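Local coordinates for divalent cation tolerance protein (Thermus thermophilus, PDB 1NZA) that is probably involved in resistance toward heavy metals, as a trimeric member of the CutA family, at residues L56-F64 with Y94-G103. Residues are numbered along the deposited sequence; the frame is centred on the assembly and turned at random.
Sequences LVKTTTHAF and YLDWLRENTG
With CG2 of Thr102 anti to the backbone N and OG1 beside it (chi1 -61°), the methyl faces the end of strand 47-60 while the hydroxyl turns back to the end of the preceding helix. CG2 presses tightly on Ala63 CB (3.5 Å) and meets Thr60 tip to tip. OG1 of Thr102 bonds Leu98 O at 2.7 Å, tilted 24° from the carbonyl plane. Leu98, its CG swung anti to the backbone N, reaches over the strand with both methyls: CD1 packs on Lys58 CB, and CD2 lies 3.4 Å from Thr59 O and slides past the methyl of Thr60. Earlier in both segments, Lys58 crosses Tyr94 at about a right angle, CG 3.7 Å from Tyr94 OH, and sends its ammonium to Asn32 and to Glu81 of the second subunit. At the chain end, His62 ND1 gives a weak, bent bond (2.8 Å, 127°) to Gly103 O, which lies at the ring edge. A water close to both Thr60 OG1 and Gly103 O probably bridges them. Helix 92-100 and the C-terminus thus cover the strand end of this ferredoxin-like fold mainly through aliphatic packing, the direct polar link, a weak one, lying at the terminal carboxylate, whose charge would probably favour a protonated imidazole.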
loop_
_atom_site.group_PDB
_atom_site.type_symbol
_atom_site.label_atom_id
_atom_site.label_comp_id
_atom_site.label_asym_id
_atom_site.label_seq_id
_atom_site.Cartn_x
_atom_site.Cartn_y
_atom_site.Cartn_z
ATOM N N LEU A 56 -6.620 -4.736 -0.477
ATOM C CA LEU A 56 -6.493 -3.476 0.271
ATOM C C LEU A 56 -7.915 -3.236 0.755
ATOM O O LEU A 56 -8.808 -2.946 -0.041
ATOM C CB LEU A 56 -6.046 -2.323 -0.632
ATOM C CG LEU A 56 -4.674 -2.426 -1.299
ATOM C CD1 LEU A 56 -4.350 -1.130 -2.039
ATOM C CD2 LEU A 56 -3.633 -2.684 -0.253
ATOM N N VAL A 57 -8.121 -3.362 2.063
ATOM C CA VAL A 57 -9.450 -3.227 2.658
ATOM C C VAL A 57 -9.677 -1.928 3.426
ATOM O O VAL A 57 -8.944 -1.625 4.361
ATOM C CB VAL A 57 -9.712 -4.401 3.627
ATOM C CG1 VAL A 57 -11.166 -4.388 4.086
ATOM C CG2 VAL A 57 -9.366 -5.724 2.944
ATOM N N LYS A 58 -10.703 -1.173 3.034
ATOM C CA LYS A 58 -11.035 0.089 3.702
ATOM C C LYS A 58 -12.044 -0.219 4.810
ATOM O O LYS A 58 -13.201 -0.537 4.534
ATOM C CB LYS A 58 -11.649 1.065 2.701
ATOM C CG LYS A 58 -10.962 1.069 1.344
ATOM C CD LYS A 58 -9.489 1.421 1.441
ATOM C CE LYS A 58 -8.753 0.930 0.208
ATOM N NZ LYS A 58 -9.487 1.307 -1.042
ATOM N N THR A 59 -11.613 -0.107 6.062
ATOM C CA THR A 59 -12.492 -0.430 7.181
ATOM C C THR A 59 -12.227 0.461 8.400
ATOM O O THR A 59 -11.665 1.545 8.263
ATOM C CB THR A 59 -12.305 -1.916 7.554
ATOM O OG1 THR A 59 -13.228 -2.291 8.585
ATOM C CG2 THR A 59 -10.882 -2.163 8.015
ATOM N N THR A 60 -12.651 0.010 9.581
ATOM C CA THR A 60 -12.450 0.774 10.813
ATOM C C THR A 60 -11.958 -0.124 11.950
ATOM O O THR A 60 -12.073 -1.350 11.891
ATOM C CB THR A 60 -13.754 1.450 11.281
ATOM O OG1 THR A 60 -14.669 0.450 11.741
ATOM C CG2 THR A 60 -14.393 2.218 10.146
ATOM N N THR A 61 -11.411 0.493 12.993
ATOM C CA THR A 61 -10.909 -0.261 14.135
ATOM C C THR A 61 -12.033 -1.008 14.848
ATOM O O THR A 61 -11.797 -2.031 15.487
ATOM C CB THR A 61 -10.213 0.661 15.152
ATOM O OG1 THR A 61 -11.082 1.753 15.482
ATOM C CG2 THR A 61 -8.918 1.198 14.578
ATOM N N HIS A 62 -13.254 -0.499 14.735
ATOM C CA HIS A 62 -14.386 -1.147 15.387
ATOM C C HIS A 62 -14.788 -2.435 14.678
ATOM O O HIS A 62 -15.257 -3.383 15.313
ATOM C CB HIS A 62 -15.587 -0.198 15.455
ATOM C CG HIS A 62 -16.791 -0.797 16.116
ATOM N ND1 HIS A 62 -17.612 -1.709 15.486
ATOM C CD2 HIS A 62 -17.298 -0.634 17.362
ATOM C CE1 HIS A 62 -18.572 -2.082 16.314
ATOM N NE2 HIS A 62 -18.404 -1.443 17.459
ATOM N N ALA A 63 -14.603 -2.470 13.363
ATOM C CA ALA A 63 -14.953 -3.648 12.582
ATOM C C ALA A 63 -13.806 -4.647 12.523
ATOM O O ALA A 63 -14.029 -5.842 12.348
ATOM C CB ALA A 63 -15.353 -3.236 11.164
ATOM N N PHE A 64 -12.581 -4.156 12.693
ATOM C CA PHE A 64 -11.398 -5.009 12.613
ATOM C C PHE A 64 -11.467 -6.349 13.344
ATOM O O PHE A 64 -11.132 -7.382 12.768
ATOM C CB PHE A 64 -10.149 -4.251 13.079
ATOM C CG PHE A 64 -8.867 -4.950 12.729
ATOM C CD1 PHE A 64 -8.464 -5.059 11.400
ATOM C CD2 PHE A 64 -8.083 -5.532 13.716
ATOM C CE1 PHE A 64 -7.306 -5.742 11.057
ATOM C CE2 PHE A 64 -6.916 -6.223 13.384
ATOM C CZ PHE A 64 -6.527 -6.326 12.049
ATOM N N TYR A 94 -15.413 10.885 1.597
ATOM C CA TYR A 94 -15.094 9.488 1.331
ATOM C C TYR A 94 -15.003 8.720 2.644
ATOM O O TYR A 94 -15.518 7.609 2.762
ATOM C CB TYR A 94 -13.765 9.356 0.580
ATOM C CG TYR A 94 -13.409 7.923 0.263
ATOM C CD1 TYR A 94 -14.092 7.216 -0.726
ATOM C CD2 TYR A 94 -12.423 7.254 0.985
ATOM C CE1 TYR A 94 -13.803 5.876 -0.989
ATOM C CE2 TYR A 94 -12.128 5.916 0.732
ATOM C CZ TYR A 94 -12.821 5.234 -0.258
ATOM O OH TYR A 94 -12.525 3.913 -0.524
ATOM N N LEU A 95 -14.348 9.315 3.636
ATOM C CA LEU A 95 -14.204 8.663 4.927
ATOM C C LEU A 95 -15.541 8.498 5.643
ATOM O O LEU A 95 -15.737 7.530 6.377
ATOM C CB LEU A 95 -13.223 9.442 5.806
ATOM C CG LEU A 95 -11.774 9.449 5.311
ATOM C CD1 LEU A 95 -10.895 10.211 6.296
ATOM C CD2 LEU A 95 -11.282 8.017 5.150
ATOM N N ASP A 96 -16.456 9.438 5.433
ATOM C CA ASP A 96 -17.771 9.344 6.058
ATOM C C ASP A 96 -18.494 8.156 5.437
ATOM O O ASP A 96 -19.105 7.351 6.140
ATOM C CB ASP A 96 -18.581 10.622 5.827
ATOM C CG ASP A 96 -19.942 10.577 6.504
ATOM O OD1 ASP A 96 -19.983 10.323 7.727
ATOM O OD2 ASP A 96 -20.966 10.797 5.818
ATOM N N TRP A 97 -18.416 8.055 4.112
ATOM C CA TRP A 97 -19.037 6.954 3.384
ATOM C C TRP A 97 -18.457 5.649 3.913
ATOM O O TRP A 97 -19.160 4.649 4.054
ATOM C CB TRP A 97 -18.736 7.076 1.884
ATOM C CG TRP A 97 -19.050 5.831 1.094
ATOM C CD1 TRP A 97 -20.282 5.404 0.677
ATOM C CD2 TRP A 97 -18.115 4.830 0.667
ATOM N NE1 TRP A 97 -20.170 4.201 0.020
ATOM C CE2 TRP A 97 -18.851 3.825 0.000
ATOM C CE3 TRP A 97 -16.724 4.686 0.785
ATOM C CZ2 TRP A 97 -18.244 2.687 -0.548
ATOM C CZ3 TRP A 97 -16.119 3.555 0.238
ATOM C CH2 TRP A 97 -16.883 2.570 -0.419
ATOM N N LEU A 98 -17.162 5.675 4.207
ATOM C CA LEU A 98 -16.458 4.506 4.714
ATOM C C LEU A 98 -17.028 4.072 6.063
ATOM O O LEU A 98 -17.318 2.895 6.270
ATOM C CB LEU A 98 -14.961 4.820 4.833
ATOM C CG LEU A 98 -13.975 3.685 5.125
ATOM C CD1 LEU A 98 -12.554 4.194 4.927
ATOM C CD2 LEU A 98 -14.160 3.166 6.546
ATOM N N ARG A 99 -17.192 5.020 6.982
ATOM C CA ARG A 99 -17.735 4.697 8.296
ATOM C C ARG A 99 -19.211 4.327 8.180
ATOM O O ARG A 99 -19.662 3.336 8.750
ATOM C CB ARG A 99 -17.563 5.882 9.249
ATOM C CG ARG A 99 -16.113 6.234 9.533
ATOM C CD ARG A 99 -16.015 7.253 10.655
ATOM N NE ARG A 99 -16.702 8.500 10.334
ATOM C CZ ARG A 99 -16.186 9.475 9.592
ATOM N NH1 ARG A 99 -14.966 9.357 9.088
ATOM N NH2 ARG A 99 -16.894 10.570 9.349
ATOM N N GLU A 100 -19.947 5.130 7.421
ATOM C CA GLU A 100 -21.372 4.919 7.194
ATOM C C GLU A 100 -21.703 3.511 6.693
ATOM O O GLU A 100 -22.775 2.982 6.984
ATOM C CB GLU A 100 -21.881 5.960 6.189
ATOM C CG GLU A 100 -23.228 5.645 5.550
ATOM C CD GLU A 100 -23.663 6.709 4.553
ATOM O OE1 GLU A 100 -23.986 7.837 4.985
ATOM O OE2 GLU A 100 -23.676 6.423 3.336
ATOM N N ASN A 101 -20.782 2.906 5.948
ATOM C CA ASN A 101 -21.008 1.572 5.395
ATOM C C ASN A 101 -20.229 0.446 6.069
ATOM O O ASN A 101 -20.127 -0.656 5.531
ATOM C CB ASN A 101 -20.704 1.584 3.895
ATOM C CG ASN A 101 -21.691 2.423 3.113
ATOM O OD1 ASN A 101 -22.855 2.056 2.966
ATOM N ND2 ASN A 101 -21.235 3.563 2.618
ATOM N N THR A 102 -19.682 0.723 7.248
ATOM C CA THR A 102 -18.932 -0.279 7.991
ATOM C C THR A 102 -19.583 -0.460 9.359
ATOM O O THR A 102 -20.003 0.512 9.984
ATOM C CB THR A 102 -17.453 0.146 8.172
ATOM O OG1 THR A 102 -16.837 0.283 6.885
ATOM C CG2 THR A 102 -16.690 -0.895 8.974
ATOM N N GLY A 103 -19.677 -1.704 9.818
ATOM C CA GLY A 103 -20.286 -1.963 11.110
ATOM C C GLY A 103 -19.355 -2.679 12.070
ATOM O O GLY A 103 -18.914 -2.045 13.053
ATOM O OXT GLY A 103 -19.059 -3.871 11.840
HETATM O O HOH W 1 -17.543 0.393 12.292
#